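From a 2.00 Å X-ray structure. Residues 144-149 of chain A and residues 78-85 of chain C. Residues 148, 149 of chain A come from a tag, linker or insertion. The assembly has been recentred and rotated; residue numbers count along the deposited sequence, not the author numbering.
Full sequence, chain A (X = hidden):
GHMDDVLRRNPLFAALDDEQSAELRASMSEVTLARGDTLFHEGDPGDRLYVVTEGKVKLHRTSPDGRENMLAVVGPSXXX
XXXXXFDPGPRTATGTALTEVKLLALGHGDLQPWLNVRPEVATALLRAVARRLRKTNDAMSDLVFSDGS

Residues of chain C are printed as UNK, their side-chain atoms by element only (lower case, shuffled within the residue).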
# COMPACT_ATOMS: atom_id res chain seq x y z
N VAL A 144 8.03 -1.75 -3.85
CA VAL A 144 8.60 -2.40 -5.05
C VAL A 144 8.25 -3.90 -5.25
O VAL A 144 7.06 -4.25 -5.32
CB VAL A 144 10.13 -2.03 -5.26
CG1 VAL A 144 11.06 -2.73 -4.25
CG2 VAL A 144 10.58 -2.25 -6.71
N PHE A 145 9.26 -4.78 -5.33
CA PHE A 145 9.11 -6.17 -5.82
C PHE A 145 8.38 -6.19 -7.18
O PHE A 145 7.33 -6.83 -7.33
CB PHE A 145 8.40 -7.10 -4.81
CG PHE A 145 9.08 -7.20 -3.48
CD1 PHE A 145 8.74 -6.34 -2.44
CD2 PHE A 145 10.04 -8.18 -3.25
CE1 PHE A 145 9.36 -6.43 -1.19
CE2 PHE A 145 10.66 -8.27 -2.01
CZ PHE A 145 10.33 -7.40 -0.98
N SER A 146 8.93 -5.45 -8.14
CA SER A 146 8.54 -5.62 -9.54
C SER A 146 9.51 -6.66 -10.09
O SER A 146 10.37 -6.34 -10.92
CB SER A 146 8.68 -4.30 -10.33
OG SER A 146 8.30 -3.16 -9.58
N ASP A 147 9.38 -7.90 -9.61
CA ASP A 147 10.36 -8.95 -9.92
C ASP A 147 9.77 -10.29 -10.40
O ASP A 147 10.51 -11.26 -10.56
CB ASP A 147 11.37 -9.13 -8.78
CG ASP A 147 10.81 -9.93 -7.60
OD1 ASP A 147 11.55 -10.10 -6.58
OD2 ASP A 147 9.65 -10.39 -7.70
N GLY A 148 8.45 -10.35 -10.60
CA GLY A 148 7.81 -11.52 -11.22
C GLY A 148 7.11 -12.58 -10.36
O GLY A 148 6.09 -13.12 -10.78
N SER A 149 7.64 -12.84 -9.16
CA SER A 149 7.35 -14.09 -8.39
C SER A 149 5.95 -14.75 -8.46
O SER A 149 5.85 -15.99 -8.30
CB SER A 149 7.85 -14.01 -6.91
OG SER A 149 8.36 -12.74 -6.55
OXT SER A 149 4.91 -14.10 -8.66
N UNK C 78 20.63 -7.59 -9.19
CA UNK C 78 19.22 -7.48 -8.80
C UNK C 78 18.46 -8.81 -8.75
O UNK C 78 18.86 -9.79 -9.40
c UNK C 78 18.50 -6.48 -9.68
c UNK C 78 18.39 -4.21 -10.67
o UNK C 78 17.50 -3.41 -10.35
c UNK C 78 19.01 -5.06 -9.58
o UNK C 78 18.79 -4.36 -11.83
N UNK C 79 17.35 -8.83 -8.00
CA UNK C 79 16.59 -10.05 -7.74
C UNK C 79 15.40 -10.22 -8.69
O UNK C 79 14.81 -9.26 -9.15
c UNK C 79 17.19 -10.27 -5.23
c UNK C 79 16.10 -10.07 -6.29
c UNK C 79 17.84 -11.63 -5.43
c UNK C 79 16.63 -10.18 -3.81
N UNK C 80 15.09 -11.48 -9.00
CA UNK C 80 13.86 -11.84 -9.69
C UNK C 80 13.26 -12.98 -8.89
O UNK C 80 13.99 -13.90 -8.46
c UNK C 80 14.10 -12.36 -11.14
c UNK C 80 14.76 -11.29 -12.01
c UNK C 80 15.29 -11.79 -13.34
c UNK C 80 12.79 -12.83 -11.77
N UNK C 81 11.95 -12.88 -8.65
CA UNK C 81 11.18 -13.96 -8.04
C UNK C 81 11.44 -14.11 -6.57
O UNK C 81 11.25 -15.18 -6.00
N UNK C 82 11.90 -13.05 -5.92
CA UNK C 82 12.38 -13.19 -4.55
C UNK C 82 11.40 -13.92 -3.64
O UNK C 82 11.76 -14.86 -2.93
o UNK C 82 13.10 -9.63 -2.17
c UNK C 82 12.69 -11.82 -3.92
c UNK C 82 13.14 -10.74 -1.63
c UNK C 82 13.21 -12.00 -2.49
o UNK C 82 13.13 -10.88 -0.39
N UNK C 83 10.15 -13.49 -3.64
CA UNK C 83 9.19 -14.02 -2.69
C UNK C 83 8.71 -15.45 -3.04
O UNK C 83 8.22 -16.19 -2.17
c UNK C 83 7.17 -11.02 -1.37
c UNK C 83 8.01 -13.05 -2.55
c UNK C 83 8.41 -11.75 -1.81
c UNK C 83 9.32 -12.00 -0.60
N UNK C 84 8.88 -15.83 -4.31
CA UNK C 84 8.58 -17.20 -4.73
C UNK C 84 9.52 -18.24 -4.11
O UNK C 84 9.14 -19.39 -3.97
c UNK C 84 8.51 -17.31 -6.27
o UNK C 84 9.81 -17.35 -6.84
N UNK C 85 10.73 -17.85 -3.71
CA UNK C 85 11.62 -18.74 -2.96
C UNK C 85 10.90 -19.19 -1.69
O UNK C 85 10.95 -20.38 -1.35
c UNK C 85 14.41 -20.09 -2.23
c UNK C 85 12.95 -18.04 -2.61
c UNK C 85 15.12 -17.87 -1.23
c UNK C 85 13.93 -18.76 -1.66
O HOH W 1 13.20 -8.68 -4.39

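Position 78 of chain C carries three side-chain carbons in a row, the third bearing two oxygens: a carboxylate on a two-carbon arm, so Glu C78. It makes no contact with the chain A stretch and is exposed.

Position 79 has four carbons, forked at the second, with no heteroatom. That is leucine. Leu C79 points sideways, and its closest approach to chain A is made by the backbone, whose O lies 3.5 Å from CB of Asp A147.

Position 80 also has four carbons, but the fork is at the first and one arm is two carbons long, which identifies Ile C80. Its short branch, CG2, sits 3.0 Å from O of Asp A147, while the longer arm leads away. CA of Ile C80 lies 3.5 Å from O of Asp A147, in a CA-H...O contact.

Position 81 has no side-chain atoms and is Gly C81. Its phi of 74° favours glycine, and a CB here would be crowded by the side-chain oxygen of position 84. Its N donates to O of Asp A147 at 2.9 Å.

Position 82 shows three carbons, the third carrying two oxygens, hence Glu C82. Its N donates to OD1 of Asp A147 at 3.0 Å. A water donates to OD1 of Asp A147 at 3.1 Å and to OE1 of Glu C82 at 2.4 Å, linking two carboxylates that could not bond directly without a proton. OE1 also lies near the plane of the Phe A145 ring, but too close in the model to bear interpretation.

Position 83 has four carbons forked at the second: Leu C83. Its CD1 lies over one face of the Phe A145 ring, and its CG is 4.1 Å from CE2 of Phe A145, an apolar contact.

Position 84 has one carbon and then one oxygen, so Ser C84. Its OG donates to O of Gly C81 at 2.7 Å, bracing the turn, and its CB lies 3.4 Å from CB of Ser A149, a tag residue.

Position 85, four carbons forked at the second, is Leu C85, whose side chain ends away from chain A.

The contact centres on Asp A147, whose direct hydrogen bonds across the contact go to backbone NH groups: its O and OD1 accept those of Gly C81 and Glu C82 in turn. OD2 of Asp A147 accepts from OG of the tag-derived Ser A149 at 2.9 Å. Around this polar centre, Phe A145 adds an apolar patch against Leu C83.

Chain C, residues 78-85: ELIGELSL
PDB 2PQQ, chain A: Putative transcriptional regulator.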